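Local coordinates for protein choline kinase (Cryptosporidium parvum, PDB 3MES) that probably phosphorylates choline and ethanolamine with ATP as phosphate donor, and binds ADP and magnesium ions, at residues Gly56-Asn61 against Gly146-Phe151; Pro103-Arg108 against Asn138-Phe143; Asp125-Leu130 against Ile284-Ser289; Ser131-Ala136 against His179-Lys184. All blocks are in the same frame, centred on the assembly; numbering follows the deposited sequence.

All four contacts lack hydrogen bonds between their two segments and meet through apolar side chains. Contacts 1 and 2 share the five-stranded antiparallel sheet. Contact 1 packs helix 51-61 on it, and contact 2 joins two of its strands across strand 146-150. Both are partly buried, and both carry polar residues that hold ADP. Contacts 3 and 4 share helix 120-132. Contact 3 is fully buried, nearest the centre of the chain, and sets the helix against the loop at the phosphate end of the nucleotide. Contact 4 is partly buried, holds no ligand, and lies next to the second subunit. Tyr286 of contact 3 also packs on Ile135 and Ala136 of contact 4.

Contact 1: Gly56-Asn61 against Gly146-Phe151; sequences GICRKN and GRIEEF. With ADP (adenosine-5'-diphosphate), chain I.
Ile148 points its CD1 methyl into helix 51-61, where Ile57, Cys58 and Asn61 receive it. The 56-61 segment of the helix and strand 146-150 cross at -60°, and their axes come within 10.4 Å. The Ile57 and Ile148 side chains meet obliquely: Ile57 CG2 lies 4.2 Å from Ile148 CD1. The Cys58 sulfur borders the same methyl, with SG 4.5 Å from Ile148 CD1. Asn61 brings only its CB close, 4.3 Å from Ile148 CD1. Its amide is turned back along the helix, and Asn61 ND2 donates to Ile57 O at 2.6 Å, nearly in the amide plane and on a lone pair. On the ADP side of the strand, Glu149 extends its chain beyond CG. Glu149 OE2 takes a salt bridge from Arg147 NE at 2.6 Å, on the anti side and 28° out of the carboxylate plane, and a second one from Arg108. The adenine amino group N6 donates to Glu150 O at 3.1 Å and, weakly, to Glu149 OE1. The Phe151 ring lays one face over adenine C2. The strand therefore has two chemistries: apolar packing against the helix, and polar recognition of the adenine amino group on the ADP side.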
# COMPACT_ATOMS: atom_id res chain seq x y z
N GLY B 56 -11.21 -0.48 35.34
CA GLY B 56 -12.64 -0.28 35.53
C GLY B 56 -13.24 0.51 34.38
O GLY B 56 -14.31 0.17 33.87
N ILE B 57 -12.55 1.57 33.98
CA ILE B 57 -13.00 2.41 32.87
C ILE B 57 -13.04 1.63 31.56
O ILE B 57 -13.92 1.86 30.72
CB ILE B 57 -12.09 3.64 32.71
CG1 ILE B 57 -12.33 4.62 33.86
CG2 ILE B 57 -12.34 4.32 31.36
CD1 ILE B 57 -11.38 5.81 33.87
N CYS B 58 -12.11 0.70 31.39
CA CYS B 58 -12.02 -0.10 30.17
C CYS B 58 -13.13 -1.15 30.06
O CYS B 58 -13.78 -1.27 29.03
CB CYS B 58 -10.65 -0.76 30.04
SG CYS B 58 -9.29 0.37 29.62
N ARG B 59 -13.34 -1.91 31.13
CA ARG B 59 -14.33 -2.98 31.10
C ARG B 59 -15.73 -2.40 30.92
O ARG B 59 -16.63 -3.07 30.41
CB ARG B 59 -14.29 -3.84 32.37
CG ARG B 59 -12.99 -3.75 33.14
CD ARG B 59 -12.50 -5.12 33.60
NE ARG B 59 -13.57 -6.09 33.80
CZ ARG B 59 -14.27 -6.23 34.92
NH1 ARG B 59 -14.04 -5.44 35.96
NH2 ARG B 59 -15.22 -7.15 35.00
N LYS B 60 -15.91 -1.15 31.33
CA LYS B 60 -17.22 -0.52 31.31
C LYS B 60 -17.56 0.06 29.94
O LYS B 60 -18.73 0.17 29.58
CB LYS B 60 -17.28 0.58 32.38
CG LYS B 60 -18.57 1.37 32.37
CD LYS B 60 -18.59 2.40 33.49
CE LYS B 60 -19.94 3.12 33.56
NZ LYS B 60 -20.02 4.00 34.76
N ASN B 61 -16.54 0.44 29.18
CA ASN B 61 -16.74 1.18 27.94
C ASN B 61 -16.32 0.43 26.68
O ASN B 61 -16.77 0.75 25.58
CB ASN B 61 -16.04 2.53 28.03
CG ASN B 61 -16.61 3.42 29.12
OD1 ASN B 61 -17.67 4.02 28.95
ND2 ASN B 61 -15.90 3.50 30.24
N GLY B 146 -9.56 12.37 28.88
CA GLY B 146 -8.84 11.39 28.07
C GLY B 146 -9.69 10.69 27.03
O GLY B 146 -10.75 11.19 26.65
N ARG B 147 -9.23 9.53 26.57
CA ARG B 147 -9.98 8.74 25.60
C ARG B 147 -9.41 7.34 25.43
O ARG B 147 -8.24 7.10 25.74
CB ARG B 147 -10.05 9.46 24.25
CG ARG B 147 -8.70 9.67 23.56
CD ARG B 147 -8.89 10.30 22.19
NE ARG B 147 -7.67 10.35 21.40
CZ ARG B 147 -7.04 11.47 21.06
NH1 ARG B 147 -7.52 12.65 21.44
NH2 ARG B 147 -5.93 11.41 20.33
N ILE B 148 -10.24 6.43 24.95
CA ILE B 148 -9.80 5.07 24.63
C ILE B 148 -9.72 4.91 23.12
O ILE B 148 -10.72 5.06 22.42
CB ILE B 148 -10.78 4.02 25.20
CG1 ILE B 148 -10.91 4.17 26.72
CG2 ILE B 148 -10.32 2.62 24.85
CD1 ILE B 148 -11.89 3.20 27.34
N GLU B 149 -8.53 4.61 22.62
CA GLU B 149 -8.32 4.46 21.19
C GLU B 149 -8.06 3.01 20.79
O GLU B 149 -7.62 2.20 21.61
CB GLU B 149 -7.12 5.29 20.73
CG GLU B 149 -7.20 6.77 21.04
CD GLU B 149 -5.96 7.50 20.58
OE1 GLU B 149 -5.17 6.90 19.82
OE2 GLU B 149 -5.77 8.67 20.98
N GLU B 150 -8.33 2.71 19.53
CA GLU B 150 -7.91 1.46 18.93
C GLU B 150 -6.39 1.40 18.95
O GLU B 150 -5.72 2.36 18.57
CB GLU B 150 -8.42 1.38 17.49
CG GLU B 150 -7.69 0.39 16.62
CD GLU B 150 -8.09 0.49 15.16
OE1 GLU B 150 -8.63 1.54 14.76
OE2 GLU B 150 -7.87 -0.49 14.42
N PHE B 151 -5.84 0.28 19.41
CA PHE B 151 -4.39 0.12 19.40
C PHE B 151 -3.91 -0.36 18.03
O PHE B 151 -4.18 -1.49 17.63
CB PHE B 151 -3.92 -0.84 20.49
CG PHE B 151 -2.43 -1.02 20.54
CD1 PHE B 151 -1.63 -0.11 21.22
CD2 PHE B 151 -1.82 -2.07 19.88
CE1 PHE B 151 -0.26 -0.27 21.26
CE2 PHE B 151 -0.45 -2.23 19.92
CZ PHE B 151 0.33 -1.33 20.61
PB ADP I . 2.14 12.75 22.91
O1B ADP I . 2.51 12.79 24.37
O2B ADP I . 0.69 13.09 22.62
O3B ADP I . 3.14 13.44 22.00
PA ADP I . 2.09 10.62 21.05
O1A ADP I . 2.98 11.39 20.11
O2A ADP I . 0.62 10.46 20.75
O3A ADP I . 2.25 11.19 22.54
O5' ADP I . 2.73 9.16 21.25
C5' ADP I . 2.32 8.07 20.43
C4' ADP I . 3.43 7.03 20.47
O4' ADP I . 2.98 5.92 21.25
C3' ADP I . 3.72 6.52 19.07
O3' ADP I . 5.09 6.75 18.75
C2' ADP I . 3.42 5.04 19.11
O2' ADP I . 4.65 4.32 19.19
C1' ADP I . 2.61 4.85 20.38
N9 ADP I . 1.17 5.00 20.07
C8 ADP I . 0.44 6.12 20.25
N7 ADP I . -0.85 5.93 19.88
C5 ADP I . -0.96 4.66 19.44
C6 ADP I . -2.04 3.81 18.89
N6 ADP I . -3.30 4.29 18.74
N1 ADP I . -1.73 2.53 18.56
C2 ADP I . -0.49 2.05 18.71
N3 ADP I . 0.55 2.76 19.19
C4 ADP I . 0.38 4.05 19.57

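Contact 2: Pro103-Arg108 against Asn138-Phe143; sequences PRILFR and NIIADF. With ADP (adenosine-5'-diphosphate), chain I.
Ile105 and Ile140 are the closest backbone pair, their CA atoms 8.8 Å apart, because strand 146-150 runs between the two strands. The isoleucines meet above that strand, with Ile105 CG2 3.8 Å from Ile140 CD1. With chi1 68°, Ile105 CG2 is anti to the carbonyl carbon and is the branch that meets Ile140. Further along, Phe107 CZ approaches the edge of the Phe143 ring, 4.0 Å from Phe143 CZ. The two side chains cross at about a right angle. Helix 51-61 packs on Phe107 through Ile54, Ile57 and Cys58. The other face of strand 104-109 meets ADP. Leu106 CG rests 3.7 Å from adenine N7. The Arg108 guanidinium uses two nitrogens on the phosphates: NH2 gives O2A a nearly straight bond of 2.7 Å (174°), and NH1 reaches O2B at 3.1 Å. Its NE is paired with Glu149, which probably steadies the group. Ile140 and Ala141 both face Ile148, which makes a classic beta bulge in the edge strand. The arrangement is that of the kinase-like N-terminal lobe, a twisted antiparallel sheet with a basic residue turned to the nucleotide phosphates.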
# COMPACT_ATOMS: atom_id res chain seq x y z
N PRO B 103 -8.66 -6.52 21.40
CA PRO B 103 -7.85 -7.21 22.40
C PRO B 103 -6.84 -6.27 23.05
O PRO B 103 -6.51 -6.44 24.23
CB PRO B 103 -7.12 -8.28 21.58
CG PRO B 103 -7.06 -7.72 20.21
CD PRO B 103 -8.33 -6.95 20.03
N ARG B 104 -6.36 -5.30 22.29
CA ARG B 104 -5.47 -4.27 22.82
C ARG B 104 -6.05 -2.89 22.52
O ARG B 104 -6.64 -2.68 21.47
CB ARG B 104 -4.07 -4.40 22.20
CG ARG B 104 -3.36 -5.70 22.54
CD ARG B 104 -2.20 -5.99 21.59
NE ARG B 104 -1.05 -5.11 21.82
CZ ARG B 104 -0.13 -5.32 22.75
NH1 ARG B 104 -0.21 -6.37 23.55
NH2 ARG B 104 0.89 -4.47 22.88
N ILE B 105 -5.88 -1.97 23.46
CA ILE B 105 -6.32 -0.59 23.24
C ILE B 105 -5.26 0.39 23.73
O ILE B 105 -4.33 0.02 24.45
CB ILE B 105 -7.67 -0.28 23.92
CG1 ILE B 105 -7.54 -0.30 25.45
CG2 ILE B 105 -8.75 -1.24 23.44
CD1 ILE B 105 -6.91 0.95 26.02
N LEU B 106 -5.42 1.65 23.33
CA LEU B 106 -4.50 2.71 23.73
C LEU B 106 -5.24 3.67 24.66
O LEU B 106 -6.19 4.34 24.25
CB LEU B 106 -3.98 3.45 22.49
CG LEU B 106 -2.87 4.49 22.65
CD1 LEU B 106 -3.38 5.76 23.31
CD2 LEU B 106 -1.70 3.91 23.43
N PHE B 107 -4.82 3.71 25.92
CA PHE B 107 -5.47 4.57 26.91
C PHE B 107 -4.73 5.89 27.03
O PHE B 107 -3.59 5.93 27.49
CB PHE B 107 -5.52 3.87 28.27
CG PHE B 107 -6.56 4.43 29.20
CD1 PHE B 107 -7.78 3.79 29.36
CD2 PHE B 107 -6.32 5.59 29.92
CE1 PHE B 107 -8.74 4.30 30.22
CE2 PHE B 107 -7.27 6.10 30.78
CZ PHE B 107 -8.49 5.46 30.93
N ARG B 108 -5.38 6.97 26.61
CA ARG B 108 -4.74 8.28 26.58
C ARG B 108 -5.31 9.23 27.63
O ARG B 108 -6.51 9.52 27.62
CB ARG B 108 -4.87 8.90 25.19
CG ARG B 108 -4.31 10.30 25.07
CD ARG B 108 -4.54 10.88 23.68
NE ARG B 108 -3.80 10.17 22.65
CZ ARG B 108 -2.55 10.44 22.30
NH1 ARG B 108 -1.89 11.41 22.91
NH2 ARG B 108 -1.95 9.74 21.34
N ASN B 138 -9.37 4.51 15.62
CA ASN B 138 -10.75 4.59 16.07
C ASN B 138 -10.87 4.98 17.54
O ASN B 138 -10.10 4.52 18.38
CB ASN B 138 -11.47 3.27 15.82
CG ASN B 138 -12.97 3.38 15.98
OD1 ASN B 138 -13.63 2.46 16.48
ND2 ASN B 138 -13.52 4.51 15.55
N ILE B 139 -11.85 5.83 17.85
CA ILE B 139 -12.15 6.19 19.23
C ILE B 139 -13.21 5.26 19.79
O ILE B 139 -14.31 5.17 19.26
CB ILE B 139 -12.67 7.64 19.35
CG1 ILE B 139 -11.57 8.65 19.00
CG2 ILE B 139 -13.19 7.91 20.75
CD1 ILE B 139 -12.06 10.08 18.97
N ILE B 140 -12.87 4.55 20.86
CA ILE B 140 -13.81 3.62 21.48
C ILE B 140 -14.60 4.29 22.60
O ILE B 140 -15.79 4.04 22.78
CB ILE B 140 -13.08 2.38 22.02
CG1 ILE B 140 -12.36 1.66 20.87
CG2 ILE B 140 -14.06 1.44 22.72
CD1 ILE B 140 -11.39 0.60 21.33
N ALA B 141 -13.93 5.16 23.35
CA ALA B 141 -14.58 5.95 24.39
C ALA B 141 -13.93 7.32 24.48
O ALA B 141 -12.71 7.45 24.41
CB ALA B 141 -14.49 5.23 25.73
N ASP B 142 -14.76 8.35 24.62
CA ASP B 142 -14.29 9.73 24.57
C ASP B 142 -14.82 10.56 25.75
O ASP B 142 -16.01 10.85 25.83
CB ASP B 142 -14.72 10.38 23.24
CG ASP B 142 -14.26 11.81 23.11
OD1 ASP B 142 -13.85 12.40 24.14
OD2 ASP B 142 -14.30 12.35 21.99
N PHE B 143 -13.91 10.94 26.65
CA PHE B 143 -14.27 11.80 27.77
C PHE B 143 -13.30 12.98 27.91
O PHE B 143 -12.24 12.99 27.28
CB PHE B 143 -14.35 11.01 29.08
CG PHE B 143 -13.22 10.04 29.28
CD1 PHE B 143 -12.09 10.40 29.99
CD2 PHE B 143 -13.30 8.76 28.76
CE1 PHE B 143 -11.05 9.50 30.18
CE2 PHE B 143 -12.26 7.85 28.93
CZ PHE B 143 -11.13 8.23 29.65
PB ADP I . 2.14 12.75 22.91
O1B ADP I . 2.51 12.79 24.37
O2B ADP I . 0.69 13.09 22.62
O3B ADP I . 3.14 13.44 22.00
PA ADP I . 2.09 10.62 21.05
O1A ADP I . 2.98 11.39 20.11
O2A ADP I . 0.62 10.46 20.75
O3A ADP I . 2.25 11.19 22.54
O5' ADP I . 2.73 9.16 21.25
C5' ADP I . 2.32 8.07 20.43
C4' ADP I . 3.43 7.03 20.47
O4' ADP I . 2.98 5.92 21.25
C3' ADP I . 3.72 6.52 19.07
O3' ADP I . 5.09 6.75 18.75
C2' ADP I . 3.42 5.04 19.11
O2' ADP I . 4.65 4.32 19.19
C1' ADP I . 2.61 4.85 20.38
N9 ADP I . 1.17 5.00 20.07
C8 ADP I . 0.44 6.12 20.25
N7 ADP I . -0.85 5.93 19.88
C5 ADP I . -0.96 4.66 19.44
C6 ADP I . -2.04 3.81 18.89
N6 ADP I . -3.30 4.29 18.74
N1 ADP I . -1.73 2.53 18.56
C2 ADP I . -0.49 2.05 18.71
N3 ADP I . 0.55 2.76 19.19
C4 ADP I . 0.38 4.05 19.57

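Contact 3: Asp125-Leu130 against Ile284-Ser289; sequences DVFRYL and IDYEYS. With ADP (adenosine-5'-diphosphate), chain I; PT3 (N-propyl-tartramic acid), chain L.
Tyr286 sits against Phe127 and Leu130 where helix 120-132 of the kinase-like fold meets the loop that carries Asp285. Asp285 probably corresponds to the aspartate of the DFG motif in protein kinases; here the sequence reads Asp-Tyr-Glu. The loop makes a type I beta turn from Tyr286 to Ser289, closed by Ser289 N to Tyr286 O. The Tyr286 side chain leaves the loop toward the helix, and with CG opposite the carbonyl carbon (chi1 -57°) its ring passes beside Leu130. At the start, Tyr286 CB is 4.0 Å from Leu130 CD1. The same methyl then follows CG and comes closest to Tyr286 CD1, at 3.8 Å, and the two side chains cross at a slant. On the second branch, Tyr286 CD2 lies 4.3 Å from Phe127 CE1 and meets the edge of that ring. Further out, Tyr286 CE2 packs on Ala136 CB. At the tip, Tyr286 OH touches Ile135 CG2 and is also hydrogen-bonded to a residue adjoining the segments. Ser289 OG lies in plane at the Tyr286 ring edge and is itself hydrogen-bonded to His266 O. Helix 120-132, Ala136 and the His266 ring surround the Tyr286 ring. The CB atoms of Asp285 and Glu287 point away from the helix, and both side chains belong to the pocket of the bound N-propyl-tartramic acid. Asp285 also lines the ADP pocket and is hydrogen-bonded to Asn273. Ile284 CD1 packs against the ADP ribose, 3.6 Å from C3'. At the other end of the contact, Val126 CG1 lies 4.3 Å from the backbone atom Ser289 O.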
# COMPACT_ATOMS: atom_id res chain seq x y z
N ASP B 125 -10.66 18.46 18.31
CA ASP B 125 -11.73 18.58 17.33
C ASP B 125 -11.34 17.92 16.02
O ASP B 125 -12.14 17.20 15.41
CB ASP B 125 -12.07 20.05 17.11
CG ASP B 125 -13.28 20.24 16.22
OD1 ASP B 125 -14.15 19.34 16.20
OD2 ASP B 125 -13.37 21.29 15.55
N VAL B 126 -10.11 18.17 15.58
CA VAL B 126 -9.61 17.62 14.33
C VAL B 126 -9.44 16.10 14.42
O VAL B 126 -9.80 15.37 13.50
CB VAL B 126 -8.27 18.26 13.92
CG1 VAL B 126 -7.62 17.46 12.80
CG2 VAL B 126 -8.47 19.71 13.51
N PHE B 127 -8.87 15.64 15.52
CA PHE B 127 -8.65 14.21 15.71
C PHE B 127 -9.95 13.41 15.67
O PHE B 127 -10.01 12.35 15.04
CB PHE B 127 -7.91 13.94 17.03
CG PHE B 127 -7.57 12.49 17.23
CD1 PHE B 127 -6.46 11.93 16.61
CD2 PHE B 127 -8.35 11.68 18.05
CE1 PHE B 127 -6.14 10.59 16.79
CE2 PHE B 127 -8.03 10.35 18.24
CZ PHE B 127 -6.93 9.80 17.61
N ARG B 128 -10.99 13.91 16.33
CA ARG B 128 -12.27 13.21 16.36
C ARG B 128 -12.85 13.02 14.97
O ARG B 128 -13.46 11.99 14.68
CB ARG B 128 -13.27 13.93 17.27
CG ARG B 128 -13.06 13.65 18.76
CD ARG B 128 -14.26 14.07 19.58
NE ARG B 128 -14.27 15.50 19.86
CZ ARG B 128 -14.07 16.03 21.06
NH1 ARG B 128 -14.10 17.34 21.23
NH2 ARG B 128 -13.84 15.24 22.11
N TYR B 129 -12.67 14.01 14.11
CA TYR B 129 -13.13 13.91 12.73
C TYR B 129 -12.35 12.84 11.98
O TYR B 129 -12.93 11.91 11.41
CB TYR B 129 -12.99 15.26 12.01
CG TYR B 129 -13.34 15.19 10.54
CD1 TYR B 129 -14.64 14.91 10.13
CD2 TYR B 129 -12.38 15.41 9.57
CE1 TYR B 129 -14.97 14.85 8.79
CE2 TYR B 129 -12.70 15.35 8.22
CZ TYR B 129 -14.00 15.07 7.84
OH TYR B 129 -14.32 15.01 6.51
N LEU B 130 -11.03 12.96 12.00
CA LEU B 130 -10.16 12.00 11.34
C LEU B 130 -10.45 10.59 11.84
O LEU B 130 -10.39 9.62 11.08
CB LEU B 130 -8.69 12.36 11.59
CG LEU B 130 -8.28 13.73 11.04
CD1 LEU B 130 -6.83 14.04 11.41
CD2 LEU B 130 -8.48 13.78 9.53
N ILE B 284 -0.03 7.93 12.28
CA ILE B 284 -0.48 8.33 13.61
C ILE B 284 0.05 9.72 13.97
O ILE B 284 0.78 10.33 13.20
CB ILE B 284 -0.06 7.32 14.70
CG1 ILE B 284 1.45 7.11 14.68
CG2 ILE B 284 -0.79 6.00 14.51
CD1 ILE B 284 1.99 6.40 15.91
N ASP B 285 -0.34 10.20 15.14
CA ASP B 285 0.13 11.49 15.64
C ASP B 285 -0.28 12.63 14.72
O ASP B 285 0.53 13.13 13.93
CB ASP B 285 1.65 11.47 15.83
CG ASP B 285 2.15 12.63 16.66
OD1 ASP B 285 3.38 12.88 16.67
OD2 ASP B 285 1.32 13.29 17.32
N TYR B 286 -1.53 13.05 14.83
CA TYR B 286 -2.07 14.12 14.00
C TYR B 286 -2.17 15.44 14.75
O TYR B 286 -2.98 16.29 14.40
CB TYR B 286 -3.46 13.74 13.47
CG TYR B 286 -3.51 12.44 12.68
CD1 TYR B 286 -3.33 12.44 11.31
CD2 TYR B 286 -3.73 11.23 13.32
CE1 TYR B 286 -3.37 11.27 10.58
CE2 TYR B 286 -3.77 10.05 12.60
CZ TYR B 286 -3.59 10.07 11.23
OH TYR B 286 -3.63 8.90 10.52
N GLU B 287 -1.34 15.60 15.78
CA GLU B 287 -1.43 16.79 16.63
C GLU B 287 -1.05 18.08 15.90
O GLU B 287 -1.39 19.17 16.35
CB GLU B 287 -0.59 16.63 17.90
CG GLU B 287 0.66 17.50 17.94
CD GLU B 287 1.22 17.65 19.35
OE1 GLU B 287 1.59 18.79 19.72
OE2 GLU B 287 1.29 16.64 20.08
N TYR B 288 -0.35 17.97 14.77
CA TYR B 288 0.05 19.15 14.00
C TYR B 288 -0.70 19.24 12.68
O TYR B 288 -0.35 20.04 11.81
CB TYR B 288 1.56 19.14 13.74
CG TYR B 288 2.41 19.08 14.99
CD1 TYR B 288 2.64 20.21 15.75
CD2 TYR B 288 2.99 17.88 15.40
CE1 TYR B 288 3.42 20.16 16.90
CE2 TYR B 288 3.77 17.82 16.54
CZ TYR B 288 3.98 18.97 17.29
OH TYR B 288 4.76 18.91 18.42
N SER B 289 -1.74 18.43 12.53
CA SER B 289 -2.48 18.37 11.28
C SER B 289 -3.42 19.56 11.10
O SER B 289 -4.14 19.95 12.02
CB SER B 289 -3.25 17.05 11.16
OG SER B 289 -2.35 15.96 11.18
PB ADP I . 2.14 12.75 22.91
O1B ADP I . 2.51 12.79 24.37
O2B ADP I . 0.69 13.09 22.62
O3B ADP I . 3.14 13.44 22.00
PA ADP I . 2.09 10.62 21.05
O1A ADP I . 2.98 11.39 20.11
O2A ADP I . 0.62 10.46 20.75
O3A ADP I . 2.25 11.19 22.54
O5' ADP I . 2.73 9.16 21.25
C5' ADP I . 2.32 8.07 20.43
C4' ADP I . 3.43 7.03 20.47
O4' ADP I . 2.98 5.92 21.25
C3' ADP I . 3.72 6.52 19.07
O3' ADP I . 5.09 6.75 18.75
C2' ADP I . 3.42 5.04 19.11
O2' ADP I . 4.65 4.32 19.19
C1' ADP I . 2.61 4.85 20.38
N9 ADP I . 1.17 5.00 20.07
C8 ADP I . 0.44 6.12 20.25
N7 ADP I . -0.85 5.93 19.88
C5 ADP I . -0.96 4.66 19.44
C6 ADP I . -2.04 3.81 18.89
N6 ADP I . -3.30 4.29 18.74
N1 ADP I . -1.73 2.53 18.56
C2 ADP I . -0.49 2.05 18.71
N3 ADP I . 0.55 2.76 19.19
C4 ADP I . 0.38 4.05 19.57
O1 PT3 L . 4.31 13.84 18.46
O11 PT3 L . 4.79 15.21 20.15
C1 PT3 L . 5.10 14.39 19.27
C2 PT3 L . 6.57 14.02 19.13
O2 PT3 L . 7.35 14.63 20.16
C3 PT3 L . 7.05 14.49 17.76
O3 PT3 L . 8.14 15.40 17.90
C4 PT3 L . 7.48 13.26 16.98
O41 PT3 L . 7.30 13.19 15.76
N4 PT3 L . 8.02 12.29 17.72
C41 PT3 L . 8.48 11.02 17.14
C42 PT3 L . 9.40 10.31 18.13
C43 PT3 L . 10.79 10.09 17.52

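Contact 4: Ser131-Ala136 against His179-Lys184; sequences SNINIA and HIINSK
The Schellman motif that ends helix 120-132 carries Ile133 and Ile135 against Ile181, in the loop after helix 165-179. Asn134, with positive phi (70°), is the C-prime residue. Asn134 N bonds to Ser131 O at 3.2 Å, and Ile135 N closes the motif on Leu130 O. The helix ends there, and residues on both sides of Asn134 turn their side chains to the same target. That target is one methyl. Ile181 CG2 lies 4.1 Å from Ile133 CD1 and 4.0 Å from Ile135 CD1. Each of the two isoleucines slants past Ile181, and both touch with the ends of their chains. Ile181 has CG2 opposite its carbonyl carbon (chi1 64°), which turns this methyl toward the neighbouring Ile133 and Ile135 CD1 atoms. Leu130 and Phe264 also pack on Ile181. The contact is plain apolar packing that joins the end of one helix to the loop after another, with the Ile135 side chain about 12 Å from the bound ADP. Asn134 also packs on Gln278 of the second subunit. The 179-184 loop is held by its own turn, in which Ile180 O accepts from Ser183 N, Lys184 N and, at 3.3 Å, Ser183 OG, which lies 26° off the carbonyl plane.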
# COMPACT_ATOMS: atom_id res chain seq x y z
N SER B 131 -10.75 10.48 13.13
CA SER B 131 -11.11 9.21 13.73
C SER B 131 -12.42 8.71 13.12
O SER B 131 -12.56 7.53 12.83
CB SER B 131 -11.25 9.35 15.25
OG SER B 131 -11.45 8.10 15.87
N ASN B 132 -13.35 9.63 12.92
CA ASN B 132 -14.68 9.29 12.41
C ASN B 132 -14.73 8.87 10.94
O ASN B 132 -15.55 8.04 10.55
CB ASN B 132 -15.67 10.43 12.67
CG ASN B 132 -16.38 10.30 14.00
OD1 ASN B 132 -16.43 11.24 14.79
ND2 ASN B 132 -16.93 9.11 14.27
N ILE B 133 -13.86 9.45 10.12
CA ILE B 133 -13.77 9.03 8.72
C ILE B 133 -12.72 7.94 8.56
O ILE B 133 -12.27 7.65 7.45
CB ILE B 133 -13.48 10.20 7.75
CG1 ILE B 133 -12.12 10.83 8.05
CG2 ILE B 133 -14.59 11.23 7.82
CD1 ILE B 133 -11.77 11.97 7.13
N ASN B 134 -12.32 7.35 9.69
CA ASN B 134 -11.52 6.13 9.69
C ASN B 134 -10.08 6.26 9.22
O ASN B 134 -9.46 5.26 8.84
CB ASN B 134 -12.24 5.04 8.90
CG ASN B 134 -13.55 4.64 9.54
OD1 ASN B 134 -14.54 4.38 8.86
ND2 ASN B 134 -13.57 4.60 10.87
N ILE B 135 -9.54 7.47 9.24
CA ILE B 135 -8.13 7.66 8.94
C ILE B 135 -7.29 7.50 10.21
O ILE B 135 -6.38 6.68 10.25
CB ILE B 135 -7.85 9.03 8.30
CG1 ILE B 135 -8.36 9.04 6.85
CG2 ILE B 135 -6.37 9.35 8.34
CD1 ILE B 135 -8.22 10.37 6.15
N ALA B 136 -7.60 8.29 11.23
CA ALA B 136 -6.94 8.18 12.52
C ALA B 136 -7.46 6.96 13.29
O ALA B 136 -8.52 6.42 12.95
CB ALA B 136 -7.14 9.44 13.33
N HIS B 179 -4.89 14.00 2.04
CA HIS B 179 -4.83 15.35 1.50
C HIS B 179 -6.13 15.80 0.84
O HIS B 179 -6.48 16.98 0.90
CB HIS B 179 -3.67 15.47 0.52
CG HIS B 179 -2.36 15.78 1.18
ND1 HIS B 179 -1.33 16.42 0.53
CD2 HIS B 179 -1.92 15.55 2.44
CE1 HIS B 179 -0.31 16.56 1.36
NE2 HIS B 179 -0.64 16.04 2.52
N ILE B 180 -6.85 14.87 0.21
CA ILE B 180 -8.02 15.23 -0.59
C ILE B 180 -9.31 15.43 0.21
O ILE B 180 -10.31 15.91 -0.33
CB ILE B 180 -8.27 14.19 -1.72
CG1 ILE B 180 -8.32 12.77 -1.15
CG2 ILE B 180 -7.21 14.30 -2.79
CD1 ILE B 180 -9.64 12.41 -0.52
N ILE B 181 -9.30 15.07 1.49
CA ILE B 181 -10.52 15.11 2.30
C ILE B 181 -11.19 16.49 2.33
O ILE B 181 -12.41 16.59 2.43
CB ILE B 181 -10.29 14.63 3.75
CG1 ILE B 181 -9.31 15.56 4.47
CG2 ILE B 181 -9.80 13.18 3.75
CD1 ILE B 181 -8.91 15.07 5.85
N ASN B 182 -10.39 17.55 2.25
CA ASN B 182 -10.93 18.91 2.34
C ASN B 182 -11.58 19.38 1.04
O ASN B 182 -12.12 20.48 0.97
CB ASN B 182 -9.86 19.91 2.79
CG ASN B 182 -8.80 20.14 1.73
OD1 ASN B 182 -8.49 21.28 1.38
ND2 ASN B 182 -8.24 19.06 1.21
N SER B 183 -11.52 18.55 0.00
CA SER B 183 -12.12 18.93 -1.28
C SER B 183 -13.02 17.83 -1.84
O SER B 183 -13.84 18.09 -2.71
CB SER B 183 -11.05 19.30 -2.30
OG SER B 183 -10.31 18.16 -2.71
N LYS B 184 -12.88 16.62 -1.32
CA LYS B 184 -13.67 15.50 -1.81
C LYS B 184 -14.53 14.86 -0.73
O LYS B 184 -14.90 13.69 -0.83
CB LYS B 184 -12.76 14.44 -2.46
CG LYS B 184 -12.03 14.94 -3.70
CD LYS B 184 -11.21 13.83 -4.33
CE LYS B 184 -10.60 14.28 -5.65
NZ LYS B 184 -9.73 13.23 -6.24